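Local coordinates for protein glutathione-dependent peroxiredoxin (Sinorhizobium meliloti, PDB 3UMA) that probably reduces hydrogen peroxide and organic hydroperoxides to water and alcohols at the expense of glutathione, protecting the cell against oxidative stress, at residues N34-E39 with E47-L52. Numbering follows the deposited sequence.
Sequences NATFKE and EVTTEL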
ATOM      1  N   ASN A  34       9.587 -11.312   2.728  1.00 26.33           N
ATOM      2  CA  ASN A  34       9.855 -10.658   4.006  1.00 26.42           C
ATOM      3  C   ASN A  34      10.344  -9.247   3.719  1.00 25.68           C
ATOM      4  O   ASN A  34      11.053  -9.039   2.748  1.00 24.62           O
ATOM      5  CB  ASN A  34      10.935 -11.470   4.743  1.00 27.27           C
ATOM      6  CG  ASN A  34      11.201 -10.991   6.150  1.00 30.65           C
ATOM      7  OD1 ASN A  34      10.294 -10.944   6.999  1.00 35.53           O
ATOM      8  ND2 ASN A  34      12.478 -10.674   6.435  1.00 33.96           N
ATOM      9  N   ALA A  35       9.945  -8.281   4.545  1.00 25.28           N
ATOM     10  CA  ALA A  35      10.413  -6.900   4.407  1.00 24.84           C
ATOM     11  C   ALA A  35      10.155  -6.162   5.698  1.00 24.80           C
ATOM     12  O   ALA A  35       9.381  -6.618   6.533  1.00 24.39           O
ATOM     13  CB  ALA A  35       9.690  -6.178   3.227  1.00 24.40           C
ATOM     14  N   THR A  36      10.804  -5.019   5.864  1.00 25.53           N
ATOM     15  CA  THR A  36      10.544  -4.172   7.009  1.00 27.10           C
ATOM     16  C   THR A  36      10.159  -2.788   6.511  1.00 27.12           C
ATOM     17  O   THR A  36      10.679  -2.318   5.505  1.00 28.11           O
ATOM     18  CB  THR A  36      11.779  -4.061   7.927  1.00 27.42           C
ATOM     19  OG1 THR A  36      12.843  -3.428   7.212  1.00 30.65           O
ATOM     20  CG2 THR A  36      12.260  -5.454   8.367  1.00 28.45           C
ATOM     21  N   PHE A  37       9.265  -2.129   7.227  1.00 26.64           N
ATOM     22  CA  PHE A  37       8.806  -0.816   6.847  1.00 26.69           C
ATOM     23  C   PHE A  37       8.927   0.062   8.060  1.00 27.14           C
ATOM     24  O   PHE A  37       8.631  -0.364   9.156  1.00 27.01           O
ATOM     25  CB  PHE A  37       7.337  -0.850   6.420  1.00 25.18           C
ATOM     26  CG  PHE A  37       7.050  -1.801   5.300  1.00 24.31           C
ATOM     27  CD1 PHE A  37       7.266  -1.423   3.974  1.00 21.93           C
ATOM     28  CD2 PHE A  37       6.550  -3.076   5.562  1.00 22.29           C
ATOM     29  CE1 PHE A  37       7.018  -2.299   2.928  1.00 20.55           C
ATOM     30  CE2 PHE A  37       6.284  -3.961   4.515  1.00 22.49           C
ATOM     31  CZ  PHE A  37       6.516  -3.567   3.190  1.00 21.67           C
ATOM     32  N   LYS A  38       9.366   1.292   7.865  1.00 28.06           N
ATOM     33  CA  LYS A  38       9.349   2.253   8.942  1.00 29.39           C
ATOM     34  C   LYS A  38       8.051   3.035   8.897  1.00 30.73           C
ATOM     35  O   LYS A  38       7.478   3.263   7.823  1.00 30.58           O
ATOM     36  CB  LYS A  38      10.569   3.166   8.872  1.00 29.66           C
ATOM     37  CG  LYS A  38      11.897   2.396   8.892  1.00 31.54           C
ATOM     38  CD  LYS A  38      12.881   2.968   9.890  1.00 35.54           C
ATOM     39  CE  LYS A  38      14.134   2.113   9.970  1.00 38.78           C
ATOM     40  NZ  LYS A  38      14.806   2.287  11.288  1.00 42.31           N
ATOM     41  N   GLU A  39       7.583   3.432  10.066  1.00 32.08           N
ATOM     42  CA  GLU A  39       6.305   4.081  10.194  1.00 34.11           C
ATOM     43  C   GLU A  39       6.306   5.000  11.407  1.00 35.86           C
ATOM     44  O   GLU A  39       6.702   4.597  12.498  1.00 35.90           O
ATOM     45  CB  GLU A  39       5.176   3.038  10.315  1.00 33.93           C
ATOM     46  CG  GLU A  39       3.826   3.657  10.687  1.00 33.74           C
ATOM     47  CD  GLU A  39       2.653   2.693  10.641  1.00 34.51           C
ATOM     48  OE1 GLU A  39       2.855   1.456  10.712  1.00 35.92           O
ATOM     49  OE2 GLU A  39       1.511   3.190  10.547  1.00 33.41           O
ATOM     50  N   GLU A  47       9.257   0.166  13.560  1.00 39.20           N
ATOM     51  CA  GLU A  47       9.615  -0.670  12.426  1.00 38.15           C
ATOM     52  C   GLU A  47       8.631  -1.836  12.316  1.00 36.78           C
ATOM     53  O   GLU A  47       8.491  -2.618  13.254  1.00 36.81           O
ATOM     54  CB  GLU A  47      11.039  -1.181  12.587  1.00 38.42           C
ATOM     55  CG  GLU A  47      11.666  -1.761  11.326  1.00 41.28           C
ATOM     56  CD  GLU A  47      13.186  -1.762  11.400  1.00 45.20           C
ATOM     57  OE1 GLU A  47      13.722  -1.727  12.530  1.00 46.40           O
ATOM     58  OE2 GLU A  47      13.847  -1.789  10.338  1.00 46.85           O
ATOM     59  N   VAL A  48       7.960  -1.939  11.166  1.00 34.69           N
ATOM     60  CA  VAL A  48       6.908  -2.934  10.916  1.00 32.69           C
ATOM     61  C   VAL A  48       7.466  -4.005   9.977  1.00 31.48           C
ATOM     62  O   VAL A  48       7.936  -3.678   8.888  1.00 30.96           O
ATOM     63  CB  VAL A  48       5.642  -2.249  10.285  1.00 33.07           C
ATOM     64  CG1 VAL A  48       4.575  -3.267   9.867  1.00 31.81           C
ATOM     65  CG2 VAL A  48       5.050  -1.232  11.249  1.00 33.01           C
ATOM     66  N   THR A  49       7.430  -5.271  10.391  1.00 29.50           N
ATOM     67  CA  THR A  49       7.871  -6.365   9.524  1.00 28.23           C
ATOM     68  C   THR A  49       6.669  -6.949   8.799  1.00 27.96           C
ATOM     69  O   THR A  49       5.538  -6.792   9.245  1.00 26.94           O
ATOM     70  CB  THR A  49       8.557  -7.516  10.308  1.00 28.58           C
ATOM     71  OG1 THR A  49       7.634  -8.056  11.260  1.00 27.27           O
ATOM     72  CG2 THR A  49       9.811  -7.025  11.062  1.00 28.91           C
ATOM     73  N   THR A  50       6.916  -7.639   7.694  1.00 27.89           N
ATOM     74  CA  THR A  50       5.849  -8.322   6.996  1.00 29.02           C
ATOM     75  C   THR A  50       5.242  -9.406   7.885  1.00 29.74           C
ATOM     76  O   THR A  50       4.020  -9.636   7.869  1.00 29.04           O
ATOM     77  CB  THR A  50       6.324  -8.905   5.672  1.00 28.81           C
ATOM     78  OG1 THR A  50       7.558  -9.581   5.885  1.00 30.47           O
ATOM     79  CG2 THR A  50       6.555  -7.795   4.658  1.00 28.57           C
ATOM     80  N   GLU A  51       6.084 -10.034   8.704  1.00 30.61           N
ATOM     81  CA  GLU A  51       5.598 -11.057   9.637  1.00 31.61           C
ATOM     82  C   GLU A  51       4.574 -10.478  10.597  1.00 31.12           C
ATOM     83  O   GLU A  51       3.452 -10.975  10.689  1.00 31.78           O
ATOM     84  CB  GLU A  51       6.755 -11.694  10.409  1.00 32.06           C
ATOM     85  CG  GLU A  51       6.318 -12.783  11.378  1.00 35.08           C
ATOM     86  CD  GLU A  51       7.509 -13.455  12.028  1.00 39.55           C
ATOM     87  OE1 GLU A  51       7.884 -13.018  13.142  1.00 40.31           O
ATOM     88  OE2 GLU A  51       8.092 -14.375  11.402  1.00 40.64           O
ATOM     89  N   LEU A  52       4.959  -9.412  11.293  1.00 30.93           N
ATOM     90  CA  LEU A  52       4.076  -8.715  12.222  1.00 30.75           C
ATOM     91  C   LEU A  52       2.802  -8.196  11.560  1.00 29.94           C
ATOM     92  O   LEU A  52       1.727  -8.199  12.164  1.00 29.91           O
ATOM     93  CB  LEU A  52       4.812  -7.542  12.895  1.00 31.01           C
ATOM     94  CG  LEU A  52       3.908  -6.557  13.662  1.00 33.46           C
ATOM     95  CD1 LEU A  52       3.300  -7.189  14.936  1.00 36.49           C
ATOM     96  CD2 LEU A  52       4.603  -5.217  13.988  1.00 34.97           C
TER
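The antiparallel β-hairpin of strands 36-41 and 44-49, whose second strand leads directly into helix 50-54, is an element of this Prx5-type peroxiredoxin away from its predicted active-site cysteine. Phe-37 and Val-48 form the hydrogen-bonded pair: Phe-37 N reaches Val-48 O at 2.6 Å, and Val-48 N returns an almost straight bond (175°) to Phe-37 O. Beyond the last bridge, Thr-36 with Thr-49, bonding carries on through Thr-50, whose N donates to Ala-35 O at 2.9 Å. With chi1 at 46° the Thr-50 hydroxyl folds over its own backbone. There OG1 accepts from Ala-35 N at 3.0 Å, the role a strand carbonyl would play, so both backbone polar atoms of Ala-35 are bonded to Thr-50. The same rotation lays Thr-50 CG2 against Ala-35 CB. Thr-50 CG2 also lies 3.8 Å from Phe-37 CE2, the Thr-50 and Phe-37 side chains crossing at about a right angle. The Phe-37 ring meets Phe-129 edge-to-face, and Leu-122 of strand 120-123 packs on Phe-37 and Val-48, so this face turns inward. Glu-39 brings OE1 to 3.5 Å from Val-48 CG2, its carboxylate hydrogen-bonded through OE1 to His-120 ND1 and through OE2 to Phe-121 N. On the other, more exposed face, Thr-36 CG2 touches Thr-49 CG2, and the extended Glu-47 crosses Thr-36 obliquely, OE2 nearest OG1 at 3.7 Å without a hydrogen bond. Thr-49 caps the helix N terminus: its OG1 accepts from Leu-52 N at 3.0 Å.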